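Local coordinates for protein TetR-family transcriptional regulator (Pectobacterium atrosepticum, PDB 2HYT) that probably binds regulatory DNA through a helix-turn-helix motif and acts as a transcription factor of the TetR family, at residues D84-L97 / L185-R197. Sequence-based numbering, arbitrary orientation. Where two conformers were deposited one is given.
With EDO (1,2-ethanediol), chain B.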
loop_
_atom_site.group_PDB
_atom_site.type_symbol
_atom_site.label_atom_id
_atom_site.label_comp_id
_atom_site.label_asym_id
_atom_site.label_seq_id
_atom_site.Cartn_x
_atom_site.Cartn_y
_atom_site.Cartn_z
ATOM N N ASP A 84 -19.909 15.026 -16.703
ATOM C CA ASP A 84 -19.927 13.652 -17.226
ATOM C C ASP A 84 -19.320 12.754 -16.141
ATOM O O ASP A 84 -18.247 13.041 -15.684
ATOM C CB ASP A 84 -19.082 13.542 -18.484
ATOM C CG ASP A 84 -19.071 12.147 -19.031
ATOM O OD1 ASP A 84 -20.086 11.729 -19.598
ATOM O OD2 ASP A 84 -18.091 11.429 -18.831
ATOM N N ASP A 85 -20.003 11.696 -15.738
ATOM C CA ASP A 85 -19.547 10.965 -14.572
ATOM C C ASP A 85 -18.269 10.154 -14.829
ATOM O O ASP A 85 -17.431 10.013 -13.918
ATOM C CB ASP A 85 -20.657 10.130 -13.994
ATOM C CG ASP A 85 -21.838 11.007 -13.510
ATOM O OD1 ASP A 85 -21.588 12.171 -13.124
ATOM O OD2 ASP A 85 -22.981 10.557 -13.582
ATOM N N TRP A 86 -18.111 9.659 -16.046
ATOM C CA TRP A 86 -16.856 8.964 -16.375
ATOM C C TRP A 86 -15.680 9.936 -16.323
ATOM O O TRP A 86 -14.628 9.631 -15.729
ATOM C CB TRP A 86 -16.915 8.316 -17.750
ATOM C CG TRP A 86 -15.622 7.684 -18.130
ATOM C CD1 TRP A 86 -14.814 8.058 -19.165
ATOM C CD2 TRP A 86 -14.962 6.576 -17.487
ATOM N NE1 TRP A 86 -13.695 7.260 -19.202
ATOM C CE2 TRP A 86 -13.761 6.341 -18.192
ATOM C CE3 TRP A 86 -15.272 5.757 -16.419
ATOM C CZ2 TRP A 86 -12.863 5.316 -17.832
ATOM C CZ3 TRP A 86 -14.384 4.754 -16.062
ATOM C CH2 TRP A 86 -13.208 4.526 -16.793
ATOM N N GLU A 87 -15.851 11.119 -16.897
ATOM C CA GLU A 87 -14.772 12.115 -16.879
ATOM C C GLU A 87 -14.520 12.594 -15.454
ATOM O O GLU A 87 -13.389 12.852 -15.081
ATOM C CB GLU A 87 -15.083 13.282 -17.819
ATOM C CG GLU A 87 -15.210 12.879 -19.280
ATOM C CD GLU A 87 -13.929 12.310 -19.871
ATOM O OE1 GLU A 87 -12.831 12.700 -19.434
ATOM O OE2 GLU A 87 -14.034 11.475 -20.782
ATOM N N GLY A 88 -15.569 12.666 -14.637
ATOM C CA GLY A 88 -15.397 13.027 -13.253
ATOM C C GLY A 88 -14.570 11.982 -12.491
ATOM O O GLY A 88 -13.771 12.301 -11.597
ATOM N N PHE A 89 -14.784 10.717 -12.820
ATOM C CA PHE A 89 -14.022 9.623 -12.207
ATOM C C PHE A 89 -12.558 9.696 -12.639
ATOM O O PHE A 89 -11.670 9.587 -11.794
ATOM C CB PHE A 89 -14.669 8.278 -12.606
ATOM C CG PHE A 89 -13.754 7.097 -12.453
ATOM C CD1 PHE A 89 -13.547 6.547 -11.239
ATOM C CD2 PHE A 89 -13.128 6.529 -13.554
ATOM C CE1 PHE A 89 -12.720 5.435 -11.094
ATOM C CE2 PHE A 89 -12.319 5.428 -13.423
ATOM C CZ PHE A 89 -12.104 4.878 -12.167
ATOM N N ARG A 90 -12.302 9.902 -13.929
ATOM C CA ARG A 90 -10.900 10.074 -14.426
ATOM C C ARG A 90 -10.264 11.259 -13.732
ATOM O O ARG A 90 -9.111 11.194 -13.314
ATOM C CB ARG A 90 -10.861 10.289 -15.936
ATOM C CG ARG A 90 -11.235 9.027 -16.726
ATOM C CD ARG A 90 -11.218 9.267 -18.257
ATOM N NE ARG A 90 -10.023 9.954 -18.715
ATOM C CZ ARG A 90 -9.930 10.708 -19.805
ATOM N NH1 ARG A 90 -10.970 10.881 -20.609
ATOM N NH2 ARG A 90 -8.775 11.299 -20.090
ATOM N N CYS A 91 -11.000 12.358 -13.633
ATOM C CA CYS A 91 -10.472 13.567 -13.022
ATOM C C CYS A 91 -10.137 13.365 -11.550
ATOM O O CYS A 91 -9.124 13.845 -11.098
ATOM C CB CYS A 91 -11.474 14.691 -13.177
ATOM S SG CYS A 91 -10.874 16.241 -12.607
ATOM N N ARG A 92 -10.997 12.640 -10.839
ATOM C CA ARG A 92 -10.777 12.332 -9.434
ATOM C C ARG A 92 -9.514 11.460 -9.261
ATOM O O ARG A 92 -8.653 11.716 -8.379
ATOM C CB ARG A 92 -11.979 11.614 -8.881
ATOM C CG ARG A 92 -11.835 11.171 -7.471
ATOM C CD ARG A 92 -13.166 10.763 -6.914
ATOM N NE ARG A 92 -13.006 9.893 -5.756
ATOM C CZ ARG A 92 -13.999 9.533 -4.962
ATOM N NH1 ARG A 92 -15.231 9.979 -5.161
ATOM N NH2 ARG A 92 -13.729 8.716 -3.940
ATOM N N CYS A 93 -9.413 10.426 -10.091
ATOM C CA CYS A 93 -8.232 9.573 -10.050
ATOM C C CYS A 93 -6.946 10.362 -10.361
ATOM O O CYS A 93 -5.930 10.232 -9.634
ATOM C CB CYS A 93 -8.362 8.370 -10.977
ATOM S SG CYS A 93 -9.638 7.184 -10.528
ATOM N N ARG A 94 -6.974 11.191 -11.400
ATOM C CA ARG A 94 -5.798 12.013 -11.721
ATOM C C ARG A 94 -5.461 12.985 -10.586
ATOM O O ARG A 94 -4.299 13.229 -10.281
ATOM C CB ARG A 94 -6.037 12.796 -12.987
ATOM C CG ARG A 94 -6.032 11.942 -14.231
ATOM C CD ARG A 94 -5.958 12.810 -15.507
ATOM N NE ARG A 94 -7.056 13.785 -15.593
ATOM C CZ ARG A 94 -8.188 13.611 -16.282
ATOM N NH1 ARG A 94 -8.422 12.506 -16.974
ATOM N NH2 ARG A 94 -9.094 14.577 -16.276
ATOM N N ALA A 95 -6.498 13.555 -9.976
ATOM C CA ALA A 95 -6.312 14.524 -8.891
ATOM C C ALA A 95 -5.584 13.915 -7.682
ATOM O O ALA A 95 -4.725 14.554 -7.051
ATOM C CB ALA A 95 -7.654 15.117 -8.488
ATOM N N TYR A 96 -5.855 12.641 -7.403
ATOM C CA TYR A 96 -5.155 11.922 -6.366
ATOM C C TYR A 96 -3.638 11.894 -6.619
ATOM O O TYR A 96 -2.811 12.100 -5.697
ATOM C CB TYR A 96 -5.715 10.508 -6.227
ATOM C CG TYR A 96 -5.182 9.799 -5.038
ATOM C CD1 TYR A 96 -3.936 9.148 -5.102
ATOM C CD2 TYR A 96 -5.886 9.757 -3.834
ATOM C CE1 TYR A 96 -3.426 8.500 -3.970
ATOM C CE2 TYR A 96 -5.374 9.097 -2.725
ATOM C CZ TYR A 96 -4.127 8.476 -2.809
ATOM O OH TYR A 96 -3.542 7.784 -1.762
ATOM N N LEU A 97 -3.263 11.625 -7.859
ATOM C CA LEU A 97 -1.859 11.659 -8.239
ATOM C C LEU A 97 -1.285 13.076 -8.208
ATOM O O LEU A 97 -0.145 13.277 -7.763
ATOM C CB LEU A 97 -1.661 11.070 -9.627
ATOM C CG LEU A 97 -2.077 9.611 -9.813
ATOM C CD1 LEU A 97 -1.587 9.097 -11.176
ATOM C CD2 LEU A 97 -1.542 8.716 -8.681
ATOM N N LEU A 185 -1.962 5.500 -15.962
ATOM C CA LEU A 185 -3.269 5.336 -15.319
ATOM C C LEU A 185 -4.399 5.278 -16.359
ATOM O O LEU A 185 -5.336 4.462 -16.260
ATOM C CB LEU A 185 -3.497 6.477 -14.347
ATOM C CG LEU A 185 -4.869 6.549 -13.680
ATOM C CD1 LEU A 185 -5.106 5.353 -12.743
ATOM C CD2 LEU A 185 -4.965 7.883 -12.909
ATOM N N GLU A 186 -4.327 6.161 -17.340
ATOM C CA GLU A 186 -5.361 6.228 -18.370
ATOM C C GLU A 186 -5.506 4.892 -19.112
ATOM O O GLU A 186 -6.609 4.496 -19.464
ATOM C CB GLU A 186 -5.115 7.374 -19.359
ATOM C CG GLU A 186 -5.164 8.772 -18.749
ATOM C CD GLU A 186 -6.552 9.268 -18.340
ATOM O OE1 GLU A 186 -7.540 8.489 -18.256
ATOM O OE2 GLU A 186 -6.632 10.488 -18.066
ATOM N N LEU A 187 -4.396 4.177 -19.348
ATOM C CA LEU A 187 -4.459 2.863 -19.972
ATOM C C LEU A 187 -5.135 1.847 -19.077
ATOM O O LEU A 187 -5.881 0.988 -19.532
ATOM C CB LEU A 187 -3.050 2.336 -20.289
ATOM C CG LEU A 187 -2.285 3.112 -21.332
ATOM C CD1 LEU A 187 -0.898 2.426 -21.394
ATOM C CD2 LEU A 187 -3.013 3.097 -22.702
ATOM N N LEU A 188 -4.846 1.896 -17.786
ATOM C CA LEU A 188 -5.563 0.993 -16.880
ATOM C C LEU A 188 -7.050 1.290 -16.799
ATOM O O LEU A 188 -7.893 0.386 -16.728
ATOM C CB LEU A 188 -5.017 1.070 -15.477
ATOM C CG LEU A 188 -3.781 0.263 -15.133
ATOM C CD1 LEU A 188 -3.542 0.460 -13.662
ATOM C CD2 LEU A 188 -3.940 -1.228 -15.492
ATOM N N LEU A 189 -7.403 2.559 -16.786
ATOM C CA LEU A 189 -8.811 2.907 -16.574
ATOM C C LEU A 189 -9.652 2.629 -17.801
ATOM O O LEU A 189 -10.841 2.339 -17.705
ATOM C CB LEU A 189 -8.949 4.379 -16.182
ATOM C CG LEU A 189 -8.283 4.784 -14.865
ATOM C CD1 LEU A 189 -8.612 6.234 -14.561
ATOM C CD2 LEU A 189 -8.702 3.874 -13.680
ATOM N N ARG A 190 -9.071 2.725 -18.981
ATOM C CA ARG A 190 -9.902 2.652 -20.174
ATOM C C ARG A 190 -10.591 1.295 -20.352
ATOM O O ARG A 190 -11.690 1.223 -20.967
ATOM C CB ARG A 190 -9.105 3.081 -21.402
ATOM C CG ARG A 190 -8.142 2.049 -21.889
ATOM C CD ARG A 190 -7.301 2.670 -22.990
ATOM N NE ARG A 190 -6.349 1.681 -23.497
ATOM C CZ ARG A 190 -5.610 1.845 -24.591
ATOM N NH1 ARG A 190 -5.700 2.955 -25.313
ATOM N NH2 ARG A 190 -4.781 0.880 -24.974
ATOM N N GLY A 191 -10.010 0.244 -19.769
ATOM C CA GLY A 191 -10.572 -1.106 -19.856
ATOM C C GLY A 191 -11.832 -1.267 -19.031
ATOM O O GLY A 191 -12.612 -2.187 -19.242
ATOM N N LEU A 192 -12.048 -0.366 -18.074
ATOM C CA LEU A 192 -13.279 -0.430 -17.283
ATOM C C LEU A 192 -14.529 -0.123 -18.073
ATOM O O LEU A 192 -15.625 -0.522 -17.650
ATOM C CB LEU A 192 -13.192 0.529 -16.124
ATOM C CG LEU A 192 -11.983 0.279 -15.219
ATOM C CD1 LEU A 192 -12.136 1.189 -14.007
ATOM C CD2 LEU A 192 -11.833 -1.159 -14.837
ATOM N N LEU A 193 -14.406 0.609 -19.190
ATOM C CA LEU A 193 -15.579 1.033 -19.949
ATOM C C LEU A 193 -16.261 -0.117 -20.673
ATOM O O LEU A 193 -15.595 -1.013 -21.206
ATOM C CB LEU A 193 -15.204 2.078 -20.972
ATOM C CG LEU A 193 -14.819 3.460 -20.455
ATOM C CD1 LEU A 193 -14.168 4.338 -21.542
ATOM C CD2 LEU A 193 -16.050 4.218 -19.901
ATOM N N VAL A 194 -17.594 -0.104 -20.651
ATOM C CA VAL A 194 -18.384 -1.017 -21.463
ATOM C C VAL A 194 -18.140 -0.710 -22.952
ATOM O O VAL A 194 -17.862 -1.621 -23.737
ATOM C CB VAL A 194 -19.891 -0.891 -21.144
ATOM C CG1 VAL A 194 -20.734 -1.648 -22.137
ATOM C CG2 VAL A 194 -20.158 -1.412 -19.721
ATOM N N LYS A 195 -18.223 0.570 -23.291
ATOM C CA LYS A 195 -18.125 1.080 -24.654
ATOM C C LYS A 195 -16.956 2.071 -24.723
ATOM O O LYS A 195 -16.965 3.103 -24.040
ATOM C CB LYS A 195 -19.425 1.801 -25.038
ATOM C CG LYS A 195 -19.392 2.449 -26.430
ATOM N N PRO A 196 -15.930 1.768 -25.535
ATOM C CA PRO A 196 -14.809 2.714 -25.638
ATOM C C PRO A 196 -15.225 4.087 -26.140
ATOM O O PRO A 196 -16.179 4.205 -26.916
ATOM C CB PRO A 196 -13.873 2.053 -26.661
ATOM C CG PRO A 196 -14.241 0.576 -26.631
ATOM C CD PRO A 196 -15.734 0.576 -26.382
ATOM N N ARG A 197 -14.492 5.110 -25.710
ATOM C CA ARG A 197 -14.731 6.480 -26.133
ATOM C C ARG A 197 -13.608 6.983 -27.055
ATOM O O ARG A 197 -13.764 7.995 -27.751
ATOM C CB ARG A 197 -14.849 7.367 -24.900
ATOM C CG ARG A 197 -15.946 6.910 -23.978
ATOM C CD ARG A 197 -16.273 7.959 -22.939
ATOM N NE ARG A 197 -17.417 7.558 -22.120
ATOM C CZ ARG A 197 -17.968 8.331 -21.194
ATOM N NH1 ARG A 197 -17.484 9.555 -20.952
ATOM N NH2 ARG A 197 -19.014 7.884 -20.508
ATOM O OXT ARG A 197 -12.528 6.386 -27.132
HETATM C C1 EDO B . -9.179 8.613 -5.209
HETATM O O1 EDO B . -10.494 8.971 -4.730
HETATM C C2 EDO B . -8.589 7.579 -4.244
HETATM O O2 EDO B . -9.278 6.303 -4.361
HETATM O O HOH W 1 -20.207 9.300 -18.272
#
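In the TetR-type C-terminal domain, helix segment 85-97 packs against segment 185-190 of the last helix, 174-190, and the C-terminal tail, with Trp-86 wedged beside Leu-193. The two helix segments run roughly antiparallel, their axes 145° apart. CD2 of Leu-193 makes a CH-pi contact over one face of the indole, 3.6 Å from the centroid of the five-membered ring. Arg-90 CG lies over the opposite face. At the ring edge, Trp-86 CH2 reaches Leu-189 O at 3.3 Å. Phe-89 CZ meets Leu-189 CD2, and Leu-185 CD2 sits between Cys-93 CB and Leu-97 CD1.

A salt-bridge network borders this apolar core. Arg-90 grips Glu-186 side-on, with NE to OE1 at 2.9 Å and NH2 to OE2 at 3.1 Å. A bend at chi3 (47°) turns its guanidinium to the carboxylate, the two planes 73° apart. Arg-94 NH1 also donates to Glu-186 OE2, on its syn lone pair, at 2.9 Å. At the helix start, Asp-84 OD2 caps Glu-87 N and accepts from NH1 of the C-terminal Arg-197 at 2.9 Å. A water joins Asp-84 OD1, Trp-86 N and Arg-197 NH2.

Val-144 touches Trp-86, Leu-193 and Arg-197. Phe-89 also packs on helices 122-141 and 150-170, while Leu-188 and Leu-192 pack against the second subunit.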